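Local coordinates for protein dimethyl-sulfide monooxygenase (Hyphomicrobium sulfonivorans, PDB 6AK1) that oxidises dimethyl sulfide to methanethiol and formaldehyde with FMN, NADH and molecular oxygen, the first step of dimethyl sulfide degradation, at residues A[279-284]-A[369-374]; A[283-288]-A[409-414]; A[324-329]-A[354-359]. One frame throughout, in Å; residues are numbered along the deposited sequence.

Contact 1. Residues A[279-284]-A[369-374]; sequences MLLTVI and PVLVGG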
ATOM      1  N   MET A 279       8.076  -6.087  -2.166  1.00 22.20           N
ATOM      2  CA  MET A 279       8.075  -6.050  -3.616  1.00 24.81           C
ATOM      3  C   MET A 279       6.808  -6.701  -4.143  1.00 21.81           C
ATOM      4  O   MET A 279       6.267  -7.624  -3.542  1.00 21.69           O
ATOM      5  CB  MET A 279       9.306  -6.754  -4.201  1.00 23.24           C
ATOM      6  CG  MET A 279       9.426  -8.224  -3.809  1.00 24.59           C
ATOM      7  SD  MET A 279      10.760  -9.098  -4.656  1.00 24.57           S
ATOM      8  CE  MET A 279       9.989  -9.459  -6.241  1.00 22.76           C
ATOM      9  N   LEU A 280       6.340  -6.204  -5.273  1.00 21.62           N
ATOM     10  CA  LEU A 280       5.212  -6.815  -5.955  1.00 21.99           C
ATOM     11  C   LEU A 280       5.631  -8.166  -6.533  1.00 23.37           C
ATOM     12  O   LEU A 280       6.708  -8.294  -7.123  1.00 23.77           O
ATOM     13  CB  LEU A 280       4.699  -5.879  -7.050  1.00 18.37           C
ATOM     14  CG  LEU A 280       3.695  -6.452  -8.056  1.00 24.75           C
ATOM     15  CD1 LEU A 280       2.411  -6.760  -7.329  1.00 22.99           C
ATOM     16  CD2 LEU A 280       3.439  -5.469  -9.175  1.00 19.55           C
ATOM     17  N   LEU A 281       4.781  -9.175  -6.344  1.00 19.47           N
ATOM     18  CA  LEU A 281       5.038 -10.525  -6.826  1.00 22.06           C
ATOM     19  C   LEU A 281       3.712 -11.257  -6.937  1.00 24.50           C
ATOM     20  O   LEU A 281       2.840 -11.111  -6.069  1.00 22.52           O
ATOM     21  CB  LEU A 281       5.976 -11.304  -5.898  1.00 19.79           C
ATOM     22  CG  LEU A 281       6.403 -12.708  -6.353  1.00 23.92           C
ATOM     23  CD1 LEU A 281       7.279 -12.665  -7.642  1.00 24.91           C
ATOM     24  CD2 LEU A 281       7.161 -13.387  -5.249  1.00 19.84           C
ATOM     25  N   THR A 282       3.567 -12.033  -8.010  1.00 23.11           N
ATOM     26  CA  THR A 282       2.436 -12.931  -8.214  1.00 22.99           C
ATOM     27  C   THR A 282       2.945 -14.365  -8.219  1.00 23.78           C
ATOM     28  O   THR A 282       3.815 -14.716  -9.023  1.00 25.54           O
ATOM     29  CB  THR A 282       1.723 -12.622  -9.529  1.00 24.30           C
ATOM     30  OG1 THR A 282       1.352 -11.238  -9.549  1.00 25.41           O
ATOM     31  CG2 THR A 282       0.486 -13.515  -9.688  1.00 21.32           C
ATOM     32  N   VAL A 283       2.382 -15.196  -7.353  1.00 23.17           N
ATOM     33  CA  VAL A 283       2.792 -16.583  -7.196  1.00 22.25           C
ATOM     34  C   VAL A 283       1.656 -17.476  -7.681  1.00 25.31           C
ATOM     35  O   VAL A 283       0.539 -17.414  -7.152  1.00 24.91           O
ATOM     36  CB  VAL A 283       3.157 -16.896  -5.738  1.00 19.99           C
ATOM     37  CG1 VAL A 283       3.480 -18.391  -5.568  1.00 20.77           C
ATOM     38  CG2 VAL A 283       4.321 -16.030  -5.294  1.00 22.90           C
ATOM     39  N   ILE A 284       1.941 -18.300  -8.689  1.00 24.22           N
ATOM     40  CA  ILE A 284       1.061 -19.388  -9.103  1.00 25.48           C
ATOM     41  C   ILE A 284       1.735 -20.685  -8.680  1.00 28.76           C
ATOM     42  O   ILE A 284       2.850 -20.988  -9.133  1.00 27.64           O
ATOM     43  CB  ILE A 284       0.799 -19.390 -10.621  1.00 26.82           C
ATOM     44  CG1 ILE A 284       0.469 -17.985 -11.156  1.00 29.00           C
ATOM     45  CG2 ILE A 284      -0.303 -20.410 -10.980  1.00 22.54           C
ATOM     46  CD1 ILE A 284      -0.944 -17.530 -10.883  1.00 28.70           C
ATOM     47  N   PRO A 369       6.973  -9.230 -11.432  1.00 23.63           N
ATOM     48  CA  PRO A 369       7.384 -10.599 -11.750  1.00 27.79           C
ATOM     49  C   PRO A 369       6.312 -11.620 -11.385  1.00 28.18           C
ATOM     50  O   PRO A 369       5.501 -11.425 -10.475  1.00 23.04           O
ATOM     51  CB  PRO A 369       8.657 -10.794 -10.913  1.00 23.54           C
ATOM     52  CG  PRO A 369       8.523  -9.792  -9.787  1.00 25.17           C
ATOM     53  CD  PRO A 369       7.742  -8.641 -10.324  1.00 25.86           C
ATOM     54  N   VAL A 370       6.315 -12.720 -12.130  1.00 26.87           N
ATOM     55  CA  VAL A 370       5.419 -13.848 -11.909  1.00 27.49           C
ATOM     56  C   VAL A 370       6.274 -15.064 -11.584  1.00 28.16           C
ATOM     57  O   VAL A 370       7.245 -15.358 -12.293  1.00 29.05           O
ATOM     58  CB  VAL A 370       4.537 -14.108 -13.143  1.00 27.09           C
ATOM     59  CG1 VAL A 370       3.608 -15.289 -12.905  1.00 27.36           C
ATOM     60  CG2 VAL A 370       3.767 -12.859 -13.488  1.00 25.92           C
ATOM     61  N   LEU A 371       5.924 -15.765 -10.515  1.00 25.29           N
ATOM     62  CA  LEU A 371       6.700 -16.904 -10.041  1.00 26.96           C
ATOM     63  C   LEU A 371       5.805 -18.135 -10.081  1.00 27.38           C
ATOM     64  O   LEU A 371       4.810 -18.208  -9.351  1.00 28.29           O
ATOM     65  CB  LEU A 371       7.243 -16.636  -8.637  1.00 24.56           C
ATOM     66  CG  LEU A 371       7.815 -17.800  -7.832  1.00 27.66           C
ATOM     67  CD1 LEU A 371       8.915 -18.555  -8.622  1.00 25.74           C
ATOM     68  CD2 LEU A 371       8.342 -17.297  -6.487  1.00 24.35           C
ATOM     69  N   VAL A 372       6.156 -19.093 -10.937  1.00 26.09           N
ATOM     70  CA  VAL A 372       5.369 -20.303 -11.164  1.00 25.49           C
ATOM     71  C   VAL A 372       6.218 -21.507 -10.767  1.00 25.21           C
ATOM     72  O   VAL A 372       7.367 -21.624 -11.202  1.00 26.34           O
ATOM     73  CB  VAL A 372       4.921 -20.409 -12.634  1.00 27.07           C
ATOM     74  CG1 VAL A 372       4.163 -21.695 -12.884  1.00 23.45           C
ATOM     75  CG2 VAL A 372       4.085 -19.196 -13.032  1.00 24.99           C
ATOM     76  N   GLY A 373       5.667 -22.382  -9.931  1.00 22.61           N
ATOM     77  CA  GLY A 373       6.393 -23.571  -9.523  1.00 25.14           C
ATOM     78  C   GLY A 373       5.707 -24.268  -8.369  1.00 26.35           C
ATOM     79  O   GLY A 373       4.727 -23.774  -7.799  1.00 25.09           O
ATOM     80  N   GLY A 374       6.234 -25.456  -8.045  1.00 26.17           N
ATOM     81  CA  GLY A 374       5.850 -26.159  -6.841  1.00 26.31           C
ATOM     82  C   GLY A 374       6.505 -25.549  -5.615  1.00 27.70           C
ATOM     83  O   GLY A 374       7.249 -24.567  -5.693  1.00 22.95           O
TER
HETATM   84  O   HOH W   1       3.330  -9.568 -10.535  1.00 24.37           O

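Contact 2. Residues A[283-288]-A[409-414]; sequences VITGDS and IDYIVP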
ATOM      1  N   VAL A 283       2.382 -15.196  -7.353  1.00 23.17           N
ATOM      2  CA  VAL A 283       2.792 -16.583  -7.196  1.00 22.25           C
ATOM      3  C   VAL A 283       1.656 -17.476  -7.681  1.00 25.31           C
ATOM      4  O   VAL A 283       0.539 -17.414  -7.152  1.00 24.91           O
ATOM      5  CB  VAL A 283       3.157 -16.896  -5.738  1.00 19.99           C
ATOM      6  CG1 VAL A 283       3.480 -18.391  -5.568  1.00 20.77           C
ATOM      7  CG2 VAL A 283       4.321 -16.030  -5.294  1.00 22.90           C
ATOM      8  N   ILE A 284       1.941 -18.300  -8.689  1.00 24.22           N
ATOM      9  CA  ILE A 284       1.061 -19.388  -9.103  1.00 25.48           C
ATOM     10  C   ILE A 284       1.735 -20.685  -8.680  1.00 28.76           C
ATOM     11  O   ILE A 284       2.850 -20.988  -9.133  1.00 27.64           O
ATOM     12  CB  ILE A 284       0.799 -19.390 -10.621  1.00 26.82           C
ATOM     13  CG1 ILE A 284       0.469 -17.985 -11.156  1.00 29.00           C
ATOM     14  CG2 ILE A 284      -0.303 -20.410 -10.980  1.00 22.54           C
ATOM     15  CD1 ILE A 284      -0.944 -17.530 -10.883  1.00 28.70           C
ATOM     16  N   THR A 285       1.069 -21.466  -7.831  1.00 25.03           N
ATOM     17  CA  THR A 285       1.717 -22.664  -7.310  1.00 24.12           C
ATOM     18  C   THR A 285       0.723 -23.825  -7.274  1.00 27.23           C
ATOM     19  O   THR A 285      -0.408 -23.732  -7.771  1.00 25.76           O
ATOM     20  CB  THR A 285       2.346 -22.387  -5.935  1.00 19.99           C
ATOM     21  OG1 THR A 285       2.943 -23.592  -5.436  1.00 27.60           O
ATOM     22  CG2 THR A 285       1.300 -21.915  -4.949  1.00 23.85           C
ATOM     23  N   GLY A 286       1.180 -24.920  -6.668  1.00 30.69           N
ATOM     24  CA  GLY A 286       0.472 -26.186  -6.649  1.00 27.30           C
ATOM     25  C   GLY A 286       1.396 -27.268  -6.117  1.00 29.58           C
ATOM     26  O   GLY A 286       2.496 -26.983  -5.632  1.00 26.06           O
ATOM     27  N   ASP A 287       0.941 -28.521  -6.222  1.00 27.83           N
ATOM     28  CA  ASP A 287       1.689 -29.610  -5.598  1.00 30.29           C
ATOM     29  C   ASP A 287       3.008 -29.911  -6.304  1.00 29.44           C
ATOM     30  O   ASP A 287       3.917 -30.452  -5.672  1.00 31.09           O
ATOM     31  CB  ASP A 287       0.851 -30.883  -5.544  1.00 29.48           C
ATOM     32  CG  ASP A 287       1.270 -31.796  -4.398  1.00 31.78           C
ATOM     33  OD1 ASP A 287       1.752 -31.272  -3.372  1.00 34.91           O
ATOM     34  OD2 ASP A 287       1.127 -33.027  -4.519  1.00 37.92           O
ATOM     35  N   SER A 288       3.138 -29.570  -7.585  1.00 27.13           N
ATOM     36  CA  SER A 288       4.343 -29.831  -8.358  1.00 30.05           C
ATOM     37  C   SER A 288       4.575 -28.675  -9.320  1.00 27.56           C
ATOM     38  O   SER A 288       3.687 -27.847  -9.551  1.00 27.48           O
ATOM     39  CB  SER A 288       4.232 -31.152  -9.137  1.00 27.24           C
ATOM     40  OG  SER A 288       3.270 -31.036 -10.167  1.00 24.83           O
ATOM     41  N   ILE A 409      -1.030 -20.089   1.205  1.00 23.94           N
ATOM     42  CA  ILE A 409      -1.075 -20.610   2.569  1.00 25.10           C
ATOM     43  C   ILE A 409      -0.937 -22.131   2.573  1.00 22.46           C
ATOM     44  O   ILE A 409      -0.167 -22.691   3.354  1.00 23.72           O
ATOM     45  CB  ILE A 409      -2.363 -20.148   3.270  1.00 25.68           C
ATOM     46  CG1 ILE A 409      -2.382 -18.619   3.356  1.00 23.81           C
ATOM     47  CG2 ILE A 409      -2.484 -20.783   4.670  1.00 24.71           C
ATOM     48  CD1 ILE A 409      -3.703 -18.046   3.872  1.00 26.48           C
ATOM     49  N   ASP A 410      -1.646 -22.818   1.679  1.00 24.53           N
ATOM     50  CA  ASP A 410      -1.668 -24.281   1.718  1.00 26.80           C
ATOM     51  C   ASP A 410      -0.341 -24.893   1.267  1.00 26.31           C
ATOM     52  O   ASP A 410       0.137 -25.859   1.872  1.00 25.50           O
ATOM     53  CB  ASP A 410      -2.817 -24.810   0.853  1.00 25.41           C
ATOM     54  CG  ASP A 410      -4.186 -24.453   1.425  1.00 27.05           C
ATOM     55  OD1 ASP A 410      -4.261 -24.063   2.603  1.00 27.91           O
ATOM     56  OD2 ASP A 410      -5.186 -24.563   0.699  1.00 28.23           O
ATOM     57  N   TYR A 411       0.252 -24.367   0.197  1.00 25.42           N
ATOM     58  CA  TYR A 411       1.396 -25.001  -0.453  1.00 24.84           C
ATOM     59  C   TYR A 411       2.741 -24.399  -0.067  1.00 27.82           C
ATOM     60  O   TYR A 411       3.733 -25.129  -0.024  1.00 30.64           O
ATOM     61  CB  TYR A 411       1.277 -24.905  -1.972  1.00 25.02           C
ATOM     62  CG  TYR A 411       0.175 -25.696  -2.629  1.00 25.78           C
ATOM     63  CD1 TYR A 411       0.300 -27.063  -2.819  1.00 25.12           C
ATOM     64  CD2 TYR A 411      -0.958 -25.060  -3.125  1.00 24.33           C
ATOM     65  CE1 TYR A 411      -0.686 -27.780  -3.445  1.00 24.06           C
ATOM     66  CE2 TYR A 411      -1.952 -25.771  -3.759  1.00 29.50           C
ATOM     67  CZ  TYR A 411      -1.804 -27.141  -3.920  1.00 29.96           C
ATOM     68  OH  TYR A 411      -2.775 -27.875  -4.561  1.00 32.43           O
ATOM     69  N   ILE A 412       2.821 -23.087   0.154  1.00 21.94           N
ATOM     70  CA  ILE A 412       4.101 -22.398   0.363  1.00 22.97           C
ATOM     71  C   ILE A 412       4.388 -22.141   1.846  1.00 25.36           C
ATOM     72  O   ILE A 412       5.488 -22.403   2.315  1.00 27.16           O
ATOM     73  CB  ILE A 412       4.152 -21.081  -0.440  1.00 22.42           C
ATOM     74  CG1 ILE A 412       3.887 -21.329  -1.929  1.00 22.55           C
ATOM     75  CG2 ILE A 412       5.493 -20.388  -0.222  1.00 21.59           C
ATOM     76  CD1 ILE A 412       4.651 -22.517  -2.508  1.00 22.36           C
ATOM     77  N   VAL A 413       3.386 -21.617   2.586  1.00 27.51           N
ATOM     78  CA  VAL A 413       3.640 -21.298   4.008  1.00 27.07           C
ATOM     79  C   VAL A 413       4.164 -22.454   4.800  1.00 28.22           C
ATOM     80  O   VAL A 413       5.071 -22.243   5.627  1.00 28.49           O
ATOM     81  CB  VAL A 413       2.339 -20.678   4.625  1.00 28.12           C
ATOM     82  CG1 VAL A 413       2.354 -20.811   6.144  1.00 25.70           C
ATOM     83  CG2 VAL A 413       2.216 -19.212   4.243  1.00 24.48           C
ATOM     84  N   PRO A 414       3.694 -23.715   4.652  1.00 27.40           N
ATOM     85  CA  PRO A 414       4.317 -24.812   5.409  1.00 28.76           C
ATOM     86  C   PRO A 414       5.782 -25.004   5.070  1.00 31.29           C
ATOM     87  O   PRO A 414       6.577 -25.320   5.962  1.00 33.15           O
ATOM     88  CB  PRO A 414       3.479 -26.041   5.013  1.00 25.61           C
ATOM     89  CG  PRO A 414       2.167 -25.483   4.576  1.00 25.33           C
ATOM     90  CD  PRO A 414       2.556 -24.216   3.849  1.00 25.92           C
TER

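Contact 3. Residues A[324-329]-A[354-359]; sequences DPDEPL and TVRDVI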
ATOM      1  N   ASP A 324       2.462  -1.968 -33.021  1.00 39.61           N
ATOM      2  CA  ASP A 324       2.315  -3.051 -33.985  1.00 37.23           C
ATOM      3  C   ASP A 324       2.319  -4.380 -33.239  1.00 34.92           C
ATOM      4  O   ASP A 324       3.336  -4.738 -32.617  1.00 37.67           O
ATOM      5  CB  ASP A 324       3.433  -2.988 -35.050  1.00 40.05           C
ATOM      6  CG  ASP A 324       3.414  -4.167 -36.004  1.00 48.55           C
ATOM      7  OD1 ASP A 324       2.325  -4.793 -36.192  1.00 44.89           O
ATOM      8  OD2 ASP A 324       4.492  -4.437 -36.600  1.00 52.29           O
ATOM      9  N   PRO A 325       1.237  -5.162 -33.301  1.00 36.17           N
ATOM     10  CA  PRO A 325       1.188  -6.410 -32.514  1.00 38.27           C
ATOM     11  C   PRO A 325       2.155  -7.474 -32.989  1.00 40.93           C
ATOM     12  O   PRO A 325       2.493  -8.376 -32.205  1.00 37.29           O
ATOM     13  CB  PRO A 325      -0.267  -6.888 -32.674  1.00 38.12           C
ATOM     14  CG  PRO A 325      -1.020  -5.690 -33.198  1.00 39.59           C
ATOM     15  CD  PRO A 325      -0.033  -4.893 -33.994  1.00 35.09           C
ATOM     16  N   ASP A 326       2.607  -7.407 -34.245  1.00 45.08           N
ATOM     17  CA  ASP A 326       3.406  -8.479 -34.826  1.00 42.98           C
ATOM     18  C   ASP A 326       4.906  -8.212 -34.831  1.00 40.59           C
ATOM     19  O   ASP A 326       5.670  -9.114 -35.186  1.00 43.93           O
ATOM     20  CB  ASP A 326       2.931  -8.767 -36.252  1.00 46.26           C
ATOM     21  CG  ASP A 326       1.540  -9.341 -36.277  1.00 50.41           C
ATOM     22  OD1 ASP A 326       1.406 -10.561 -36.053  1.00 55.36           O
ATOM     23  OD2 ASP A 326       0.577  -8.571 -36.483  1.00 56.90           O
ATOM     24  N   GLU A 327       5.356  -7.024 -34.441  1.00 40.44           N
ATOM     25  CA  GLU A 327       6.786  -6.821 -34.308  1.00 44.23           C
ATOM     26  C   GLU A 327       7.307  -7.599 -33.100  1.00 41.44           C
ATOM     27  O   GLU A 327       6.588  -7.777 -32.115  1.00 38.37           O
ATOM     28  CB  GLU A 327       7.110  -5.337 -34.161  1.00 43.14           C
ATOM     29  CG  GLU A 327       6.642  -4.709 -32.868  1.00 48.82           C
ATOM     30  CD  GLU A 327       7.266  -3.348 -32.638  1.00 55.44           C
ATOM     31  OE1 GLU A 327       7.190  -2.827 -31.491  1.00 52.33           O
ATOM     32  OE2 GLU A 327       7.840  -2.807 -33.614  1.00 55.00           O
ATOM     33  N   PRO A 328       8.545  -8.091 -33.158  1.00 42.95           N
ATOM     34  CA  PRO A 328       9.131  -8.741 -31.982  1.00 39.32           C
ATOM     35  C   PRO A 328       9.372  -7.736 -30.875  1.00 37.25           C
ATOM     36  O   PRO A 328       9.567  -6.543 -31.124  1.00 36.74           O
ATOM     37  CB  PRO A 328      10.456  -9.310 -32.507  1.00 40.68           C
ATOM     38  CG  PRO A 328      10.804  -8.423 -33.646  1.00 43.21           C
ATOM     39  CD  PRO A 328       9.484  -8.076 -34.294  1.00 47.20           C
ATOM     40  N   LEU A 329       9.358  -8.246 -29.638  1.00 38.15           N
ATOM     41  CA  LEU A 329       9.604  -7.409 -28.463  1.00 37.63           C
ATOM     42  C   LEU A 329      10.910  -6.628 -28.583  1.00 38.93           C
ATOM     43  O   LEU A 329      10.959  -5.436 -28.254  1.00 37.85           O
ATOM     44  CB  LEU A 329       9.619  -8.275 -27.198  1.00 34.60           C
ATOM     45  CG  LEU A 329       9.928  -7.567 -25.874  1.00 40.15           C
ATOM     46  CD1 LEU A 329       8.985  -6.382 -25.628  1.00 34.85           C
ATOM     47  CD2 LEU A 329       9.903  -8.540 -24.706  1.00 39.60           C
ATOM     48  N   THR A 354       6.475 -11.978 -30.645  1.00 39.66           N
ATOM     49  CA  THR A 354       5.823 -10.747 -31.059  1.00 41.22           C
ATOM     50  C   THR A 354       5.305  -9.992 -29.840  1.00 40.18           C
ATOM     51  O   THR A 354       5.189 -10.540 -28.740  1.00 41.17           O
ATOM     52  CB  THR A 354       4.677 -11.043 -32.020  1.00 40.29           C
ATOM     53  OG1 THR A 354       3.678 -11.830 -31.355  1.00 37.12           O
ATOM     54  CG2 THR A 354       5.207 -11.808 -33.240  1.00 40.61           C
ATOM     55  N   VAL A 355       5.013  -8.704 -30.039  1.00 37.45           N
ATOM     56  CA  VAL A 355       4.440  -7.912 -28.953  1.00 36.95           C
ATOM     57  C   VAL A 355       3.118  -8.525 -28.503  1.00 35.13           C
ATOM     58  O   VAL A 355       2.800  -8.549 -27.309  1.00 33.72           O
ATOM     59  CB  VAL A 355       4.291  -6.439 -29.386  1.00 37.52           C
ATOM     60  CG1 VAL A 355       3.478  -5.651 -28.392  1.00 29.63           C
ATOM     61  CG2 VAL A 355       5.677  -5.801 -29.546  1.00 39.66           C
ATOM     62  N   ARG A 356       2.361  -9.094 -29.445  1.00 34.97           N
ATOM     63  CA  ARG A 356       1.101  -9.742 -29.101  1.00 38.90           C
ATOM     64  C   ARG A 356       1.307 -10.903 -28.128  1.00 38.54           C
ATOM     65  O   ARG A 356       0.557 -11.039 -27.151  1.00 34.18           O
ATOM     66  CB  ARG A 356       0.402 -10.221 -30.370  1.00 38.01           C
ATOM     67  CG  ARG A 356      -0.799 -11.096 -30.093  1.00 39.32           C
ATOM     68  CD  ARG A 356      -1.401 -11.642 -31.364  1.00 42.17           C
ATOM     69  NE  ARG A 356      -2.090 -10.596 -32.105  1.00 51.43           N
ATOM     70  CZ  ARG A 356      -1.650 -10.075 -33.243  1.00 54.82           C
ATOM     71  NH1 ARG A 356      -0.516 -10.519 -33.785  1.00 48.31           N
ATOM     72  NH2 ARG A 356      -2.355  -9.119 -33.840  1.00 54.28           N
ATOM     73  N   ASP A 357       2.325 -11.745 -28.376  1.00 36.19           N
ATOM     74  CA  ASP A 357       2.584 -12.905 -27.519  1.00 35.77           C
ATOM     75  C   ASP A 357       3.006 -12.481 -26.118  1.00 34.57           C
ATOM     76  O   ASP A 357       2.630 -13.120 -25.131  1.00 34.73           O
ATOM     77  CB  ASP A 357       3.673 -13.804 -28.122  1.00 37.28           C
ATOM     78  CG  ASP A 357       3.228 -14.521 -29.386  1.00 39.55           C
ATOM     79  OD1 ASP A 357       2.019 -14.765 -29.558  1.00 41.00           O
ATOM     80  OD2 ASP A 357       4.106 -14.851 -30.214  1.00 51.03           O
ATOM     81  N   VAL A 358       3.813 -11.425 -26.016  1.00 34.41           N
ATOM     82  CA  VAL A 358       4.250 -10.945 -24.708  1.00 37.01           C
ATOM     83  C   VAL A 358       3.064 -10.394 -23.913  1.00 33.83           C
ATOM     84  O   VAL A 358       2.875 -10.732 -22.738  1.00 32.93           O
ATOM     85  CB  VAL A 358       5.369  -9.902 -24.873  1.00 34.82           C
ATOM     86  CG1 VAL A 358       5.789  -9.343 -23.524  1.00 33.83           C
ATOM     87  CG2 VAL A 358       6.563 -10.530 -25.589  1.00 41.17           C
ATOM     88  N   ILE A 359       2.245  -9.539 -24.544  1.00 31.72           N
ATOM     89  CA  ILE A 359       1.114  -8.922 -23.845  1.00 33.93           C
ATOM     90  C   ILE A 359       0.183  -9.989 -23.275  1.00 34.35           C
ATOM     91  O   ILE A 359      -0.346  -9.840 -22.161  1.00 29.46           O
ATOM     92  CB  ILE A 359       0.350  -7.962 -24.781  1.00 33.15           C
ATOM     93  CG1 ILE A 359       1.235  -6.785 -25.194  1.00 33.62           C
ATOM     94  CG2 ILE A 359      -0.941  -7.466 -24.113  1.00 29.91           C
ATOM     95  CD1 ILE A 359       1.994  -6.156 -24.040  1.00 36.36           C
TER

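Contact 1. Residues A[279-284]-A[369-374]
The ring of Pro369 sits as a blunt wedge against the notch between the side chains of Met279 and Leu281. On one side of the notch Met279 is bent at chi3 (-81°), which turns its methyl inward until CE lies 3.9 Å from CG of Pro369. On the other, Leu281 crosses the ring at about a right angle and brings CD1 to 3.8 Å from the same CG. The floor is backbone: CD of Pro369 rests 3.4 Å from Leu280 O. CD1 of Leu281 is a knob in its own turn, set between the proline and Leu371, with CB of Leu371 at 4.1 Å. Val283 packs more loosely against the end of Leu371 on this same face of the sheet. Strand 276-284 belongs to the parallel TIM barrel, and strand 370-372 runs beside its C-terminal part, the two segment axes 25° apart. Helix 375-388 then carries the chain across Leu281, Val283 and Leu371 to strand 393-397, which pairs with the other edge of 276-284, a beta-alpha-beta crossover. The backbone ladder is parallel: Thr282 N and Ile284 N give to Pro369 O and Leu371 O, while Thr282 O and Ile284 O receive Leu371 N and Gly373 N. The bond from Leu371 N to Thr282 O, 2.8 Å, is nearly in line with the carbonyl. On the reverse face, CG2 of Val372 abuts the branched CB of Ile284 at 4.1 Å, and helix 289-300 covers both. Farther back on that face a water bridges the strands, accepting from Thr282 OG1 (2.8 Å) and donating to Pro369 O (2.9 Å), an oxygen thereby gripped twice.

Contact 2. Residues A[283-288]-A[409-414]
Gly286 and Tyr411 mark the nearest backbone approach, their CA atoms 6.4 Å apart, where the chain leaving strand 276-284 passes beside a helix turn widened to pi type at 409-412; no hydrogen bond joins the two segments. The glycine lies flat against one face of the tyrosine ring. Its CA stands over the middle of the Tyr411 ring, 3.6 Å from the centroid and only 8° off the ring normal, a CH-pi contact in which the backbone itself provides the C-H. The peptide that follows carries on toward the rim: C of Gly286 is 3.4 Å from CE1 of Tyr411, still over the face, and Asp287 N approaches CE1 obliquely at 3.3 Å. CB of Asp287 adds a looser touch to CE1. In the TIM barrel this is the exit from a strand: the chain leaves the strand around Thr285 and runs through Gly286 and Asp287 to Ser288, which caps helix 289-300, its OG accepting from Ala291 N. Helix 403-418, which follows strand 393-397, packs against that exit. One residue back toward the strand, Thr285 meets Ile412, the two side chains crossing obliquely. CD1 of Ile412 comes 3.6 Å from Thr285 OG1, and CG1 of Ile412 lies 4.0 Å from CG2 of Thr285. A chi1 of 178° sets OG1 anti to the backbone N, where Ile412 CD1 and Gly373 O both meet it. The hydroxyl, although a methyl lies against it, thus has a polar partner in Gly373 O, and the backbone oxygen of Thr285 accepts from Lys295 NZ. Ile412 also reaches Val378 and Leu382 of helix 375-388, wedging its branched side chain between that helix and the threonine.

Contact 3. Residues A[324-329]-A[354-359]
Pro325 and Arg356 meet where a type I beta turn, Asp324 to Glu327, covers the N-terminal end of helix 355-362, whose N-cap is Thr354. Two loop carbonyls serve the first N-H groups of the helix: Glu327 O takes Val355 N at 2.8 Å, nearly in line with its C=O, and Pro325 O takes Arg356 N on a lone pair. Thr354 OG1 provides the capping bond to Asp357 N (3.3 Å), and its CG2 packs against Asp326 O; an alanine here would probably leave Asp357 N without its cap and open a gap beside that carbonyl. The Arg356 side chain bends back over the turn. CB starts 3.3 Å from Pro325 O. The bend at chi3 (-72°) turns NE back toward the loop, where it lies at the limit of contact with CB of Pro325. At CZ the guanidinium has that CB over one face, set toward the rim, and NH2 is 3.3 Å from it. NH1, the other branch, reaches Asp326 OD1 at 3.0 Å in a salt bridge. OD1 lies close to the guanidinium plane, but NH1 stands above the carboxylate plane, the two planes 54° apart. On the preceding residue, CG2 of Val355 lies alongside the extended Glu327, 3.6 Å from its CG. Farther along the helix, CG2 of Val358 meets CD2 of Leu329 at 4.0 Å, the side chains crossing at about a right angle.

From the N terminus, the chain first builds most of the barrel and reaches strand 276-284, where contacts 1 and 2 both begin, sharing Val283 and Ile284. It then runs through helices 289-300 and 305-316 into the loop 324-329, which contact 3 closes on helix 355-362 after 24 intervening residues. Contact 3 lies within both larger loops: contact 1 closes at 369-374, and contact 2, starting from the same stretch, closes later, at 409-414. Contact 1 joins the strand to its parallel partner, contact 2 the chain leaving that strand to helix 403-418. Contact 3 stands apart, its centre about 23 Å from that of contact 1, and ties a peripheral loop to a helix.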